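Local structure of protein-tyrosine-phosphatase (7DHD) at residues I40-S45 against S72-S77; M89-M94 against Q117-D122. The protein probably hydrolyses phosphotyrosine in proteins to tyrosine and phosphate, as a low-molecular-weight protein tyrosine phosphatase encoded by the gene wzb. All blocks are in the same frame, centred on the assembly; numbering follows the deposited sequence. Where two conformers were deposited one is given.

Contact 1 of 2, residues I40-S45 against S72-S77; sequences IAAEKS and SQQLTS
Ile40-Lys44 and Ser72-Leu75 run past each other in roughly opposite directions, 146° apart, with Ala42 and Gln74 the closest pair of CA atoms at 5.0 Å. The primary amide of Gln74 bridges the two backbones. Gln74 NE2 donates to Ile40 O at 2.9 Å, a nearly straight bond from above the carbonyl plane, and also to Leu75 O. Gln74 OE1 accepts from Ala42 N at 3.2 Å and from a water that also donates to Ala42 O. With CG anti to the backbone N (chi1 177°), the bend at chi2 turns the amide across to the backbone of 40-42. Ser72 OG donates a short bond of 2.6 Å to Glu43 O and accepts from Lys50 N, while Ala42 CB rests 3.4 Å from Gln73 O. Lys44 NZ shares a water with Gln74 N. Ile40 CG1 and Leu75 CD2 meet side by side at 4.1 Å. Both side chains pack on helix 93-100 and strand 7-12. The contact joins the loop leaving edge strand 34-39 to the segment entering helix 77-80, and backbone bonds from Ile40, Ala41 and Glu43 to Cys12, Val13 and Gly14 back the start of the family's phosphate-binding P-loop.

Contact 2 of 2, residues M89-M94 against Q117-D122; sequences MEKGHM and QKDIPD
Met89 O and Ile120 N form the backbone bond, 3.0 Å and nearly linear; the same oxygen accepts a second hydrogen bond, from a water that also donates to Lys118 O. Asp119 OD2 is gripped twice by Lys91: the backbone N donates at 2.8 Å from above the carboxylate plane, and NZ adds a salt bridge at 3.0 Å whose hydrogen bond is weak. Bends at chi3 (-68°) and chi4 curl the Lys91 chain back, which lets NZ also donate to Gln117 O at 2.9 Å, nearly end-on to that carbonyl. Asp119 OD1 accepts from a water that accepts from Gly92 N. Glu90 crosses Asp119 at about a right angle, but its OE2 is engaged by Arg18, a predicted active-site residue, which also donates to Ile120 O. Within the type I turn from Glu90 to His93, Glu90 CB lies over the centre of the His93 ring, 3.6 Å above its plane. Met89 SD touches Ile120 CG1 at 3.6 Å. Their side chains pack against Ile138 of helix 128-146, tying the turn between strand 85-88 and helix 93-100 to the loop that carries Asp122, the predicted proton donor of the family's Asp-Pro-Tyr motif.

Overall arrangement
Both contacts are made mostly by loop residues beside the parallel sheet and are partly buried, each with two buried residues. The centres of contacts 1 and 2 lie about 18 Å apart. They nevertheless meet directly: Ile40 CD1 packs on His93 CB, 3.7 Å away, and the apolar side of contact 1 continues along helix 93-100. Contact 1 is held chiefly by a neutral side-chain amide and a hydroxyl bonded to backbone, with no ion pair across it, whereas contact 2 adds a lysine-aspartate pair at its exposed margin. Strand 7-12 touches side chains of both. Contact 2 carries the predicted proton donor itself, whereas in contact 1 the side chain of Ile40 is about 7 Å from that of Cys12, the predicted nucleophile.

Contact 1 of 2, residues I40-S45 against S72-S77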
# COMPACT_ATOMS: atom_id res chain seq x y z
N ILE A 40 -5.32 3.38 7.65
CA ILE A 40 -5.30 3.96 9.00
C ILE A 40 -6.71 4.49 9.36
O ILE A 40 -7.11 4.43 10.51
CB ILE A 40 -4.20 5.05 9.09
CG1 ILE A 40 -2.81 4.39 8.97
CG2 ILE A 40 -4.35 5.93 10.35
CD1 ILE A 40 -1.66 5.33 8.57
N ALA A 41 -7.43 5.00 8.35
CA ALA A 41 -8.82 5.43 8.44
C ALA A 41 -9.52 4.98 7.15
O ALA A 41 -9.92 5.79 6.32
CB ALA A 41 -8.91 6.94 8.61
N ALA A 42 -9.61 3.65 6.96
CA ALA A 42 -10.18 3.05 5.75
C ALA A 42 -11.56 3.60 5.36
O ALA A 42 -12.43 3.73 6.21
CB ALA A 42 -10.22 1.54 5.88
N GLU A 43 -11.73 3.96 4.07
CA GLU A 43 -12.98 4.48 3.49
C GLU A 43 -13.96 3.34 3.37
O GLU A 43 -13.67 2.35 2.67
CB GLU A 43 -12.73 5.02 2.07
CG GLU A 43 -12.05 6.38 2.04
CD GLU A 43 -12.93 7.52 2.50
OE1 GLU A 43 -14.03 7.70 1.92
OE2 GLU A 43 -12.55 8.21 3.47
N LYS A 44 -15.14 3.49 3.97
CA LYS A 44 -16.18 2.45 3.89
C LYS A 44 -17.52 3.02 3.44
O LYS A 44 -17.79 4.20 3.66
CB LYS A 44 -16.36 1.78 5.28
CG LYS A 44 -15.08 1.21 5.93
CD LYS A 44 -14.83 -0.22 5.52
CE LYS A 44 -13.73 -0.87 6.33
NZ LYS A 44 -14.20 -1.28 7.68
N SER A 45 -18.36 2.18 2.82
CA SER A 45 -19.73 2.56 2.44
C SER A 45 -20.58 1.87 3.50
O SER A 45 -20.84 0.67 3.41
CB SER A 45 -20.07 2.09 1.03
OG SER A 45 -21.39 2.50 0.72
N SER A 72 -11.63 -2.25 0.73
CA SER A 72 -10.79 -1.60 1.74
C SER A 72 -11.00 -2.25 3.11
O SER A 72 -12.08 -2.80 3.38
CB SER A 72 -11.07 -0.11 1.80
OG SER A 72 -12.41 0.06 2.24
N GLN A 73 -9.97 -2.22 3.97
CA GLN A 73 -10.07 -2.75 5.32
C GLN A 73 -9.34 -1.87 6.33
O GLN A 73 -8.30 -1.30 6.01
CB GLN A 73 -9.63 -4.23 5.42
CG GLN A 73 -8.13 -4.48 5.25
CD GLN A 73 -7.71 -5.92 5.38
OE1 GLN A 73 -8.35 -6.74 6.07
NE2 GLN A 73 -6.62 -6.27 4.71
N GLN A 74 -9.89 -1.78 7.54
CA GLN A 74 -9.32 -0.97 8.62
C GLN A 74 -8.05 -1.57 9.21
O GLN A 74 -8.02 -2.77 9.53
CB GLN A 74 -10.38 -0.72 9.71
CG GLN A 74 -9.90 0.07 10.94
CD GLN A 74 -9.36 1.45 10.61
OE1 GLN A 74 -9.91 2.18 9.79
NE2 GLN A 74 -8.32 1.87 11.32
N LEU A 75 -7.02 -0.74 9.39
CA LEU A 75 -5.80 -1.18 10.06
C LEU A 75 -6.10 -1.40 11.57
O LEU A 75 -6.67 -0.51 12.21
CB LEU A 75 -4.69 -0.13 9.89
CG LEU A 75 -3.31 -0.53 10.41
CD1 LEU A 75 -2.56 -1.42 9.41
CD2 LEU A 75 -2.48 0.70 10.71
N THR A 76 -5.75 -2.58 12.10
CA THR A 76 -5.94 -2.93 13.52
C THR A 76 -4.69 -3.67 14.01
O THR A 76 -3.89 -4.15 13.18
CB THR A 76 -7.17 -3.85 13.73
OG1 THR A 76 -6.91 -5.13 13.17
CG2 THR A 76 -8.49 -3.25 13.22
N SER A 77 -4.55 -3.80 15.34
CA SER A 77 -3.42 -4.55 15.93
C SER A 77 -3.53 -6.02 15.57
O SER A 77 -2.51 -6.63 15.26
CB SER A 77 -3.35 -4.36 17.45
OG SER A 77 -4.54 -4.80 18.09
O HOH W 1 -12.45 2.50 8.66
O HOH W 2 -12.26 -3.24 8.13

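Contact 2 of 2, residues M89-M94 against Q117-D122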
# COMPACT_ATOMS: atom_id res chain seq x y z
N MET A 89 2.94 4.36 3.14
CA MET A 89 3.10 5.23 1.95
C MET A 89 3.82 6.58 2.25
O MET A 89 4.49 7.15 1.37
CB MET A 89 1.76 5.46 1.23
CG MET A 89 1.34 4.26 0.39
SD MET A 89 2.43 4.05 -1.05
CE MET A 89 1.87 2.46 -1.68
N GLU A 90 3.70 7.06 3.49
CA GLU A 90 4.33 8.30 3.96
C GLU A 90 5.04 8.06 5.29
O GLU A 90 4.54 7.31 6.13
CB GLU A 90 3.25 9.38 4.23
CG GLU A 90 2.65 10.01 2.98
CD GLU A 90 1.62 11.08 3.27
OE1 GLU A 90 1.74 11.77 4.31
OE2 GLU A 90 0.72 11.27 2.42
N LYS A 91 6.15 8.79 5.54
CA LYS A 91 6.85 8.71 6.83
C LYS A 91 5.93 9.17 7.96
O LYS A 91 5.98 8.61 9.06
CB LYS A 91 8.16 9.53 6.81
CG LYS A 91 9.25 8.88 5.95
CD LYS A 91 10.57 9.69 5.83
CE LYS A 91 10.59 11.01 5.06
NZ LYS A 91 9.90 10.93 3.76
N GLY A 92 5.05 10.13 7.66
CA GLY A 92 4.05 10.66 8.59
C GLY A 92 3.05 9.63 9.10
O GLY A 92 2.57 9.75 10.22
N HIS A 93 2.80 8.57 8.30
CA HIS A 93 1.88 7.48 8.65
C HIS A 93 2.41 6.64 9.83
O HIS A 93 1.63 5.97 10.50
CB HIS A 93 1.65 6.56 7.43
CG HIS A 93 0.91 7.19 6.29
ND1 HIS A 93 0.93 6.63 5.01
CD2 HIS A 93 0.13 8.30 6.26
CE1 HIS A 93 0.18 7.41 4.25
NE2 HIS A 93 -0.34 8.42 4.96
N MET A 94 3.74 6.67 10.07
CA MET A 94 4.34 5.87 11.14
C MET A 94 3.79 6.22 12.53
O MET A 94 3.55 5.30 13.31
CB MET A 94 5.88 5.92 11.08
CG MET A 94 6.42 5.31 9.80
SD MET A 94 8.20 4.98 9.89
CE MET A 94 8.47 4.24 8.27
N GLN A 117 14.12 7.42 0.34
CA GLN A 117 13.17 7.61 1.45
C GLN A 117 12.06 8.64 1.10
O GLN A 117 11.66 9.47 1.93
CB GLN A 117 13.91 7.97 2.77
CG GLN A 117 14.93 6.93 3.25
CD GLN A 117 16.28 7.03 2.56
OE1 GLN A 117 16.93 8.09 2.52
NE2 GLN A 117 16.73 5.93 1.97
N LYS A 118 11.59 8.58 -0.15
CA LYS A 118 10.55 9.49 -0.62
C LYS A 118 9.16 9.07 -0.19
O LYS A 118 8.82 7.89 -0.18
CB LYS A 118 10.60 9.71 -2.13
CG LYS A 118 11.82 10.55 -2.55
CD LYS A 118 11.92 10.71 -4.06
CE LYS A 118 13.36 10.68 -4.50
NZ LYS A 118 14.13 11.87 -4.00
N ASP A 119 8.34 10.07 0.12
CA ASP A 119 6.92 9.83 0.39
C ASP A 119 6.19 9.71 -0.96
O ASP A 119 6.48 10.47 -1.89
CB ASP A 119 6.34 11.03 1.16
CG ASP A 119 6.63 11.05 2.65
OD1 ASP A 119 6.38 12.07 3.27
OD2 ASP A 119 7.09 10.02 3.19
N ILE A 120 5.24 8.76 -1.06
CA ILE A 120 4.46 8.58 -2.28
C ILE A 120 3.35 9.67 -2.30
O ILE A 120 2.60 9.78 -1.33
CB ILE A 120 3.91 7.13 -2.44
CG1 ILE A 120 5.05 6.04 -2.40
CG2 ILE A 120 3.02 7.01 -3.69
CD1 ILE A 120 6.19 6.08 -3.47
N PRO A 121 3.25 10.47 -3.39
CA PRO A 121 2.20 11.51 -3.44
C PRO A 121 0.80 10.94 -3.49
O PRO A 121 0.56 9.95 -4.20
CB PRO A 121 2.54 12.31 -4.70
CG PRO A 121 3.27 11.35 -5.57
CD PRO A 121 4.04 10.45 -4.64
N ASP A 122 -0.11 11.51 -2.68
CA ASP A 122 -1.50 11.09 -2.66
C ASP A 122 -2.26 11.68 -3.87
O ASP A 122 -2.33 12.90 -3.99
CB ASP A 122 -2.18 11.48 -1.33
CG ASP A 122 -3.64 11.11 -1.24
OD1 ASP A 122 -4.06 10.18 -1.95
OD2 ASP A 122 -4.35 11.72 -0.45
O HOH W 3 6.97 5.97 0.66
O HOH W 4 5.13 12.25 5.63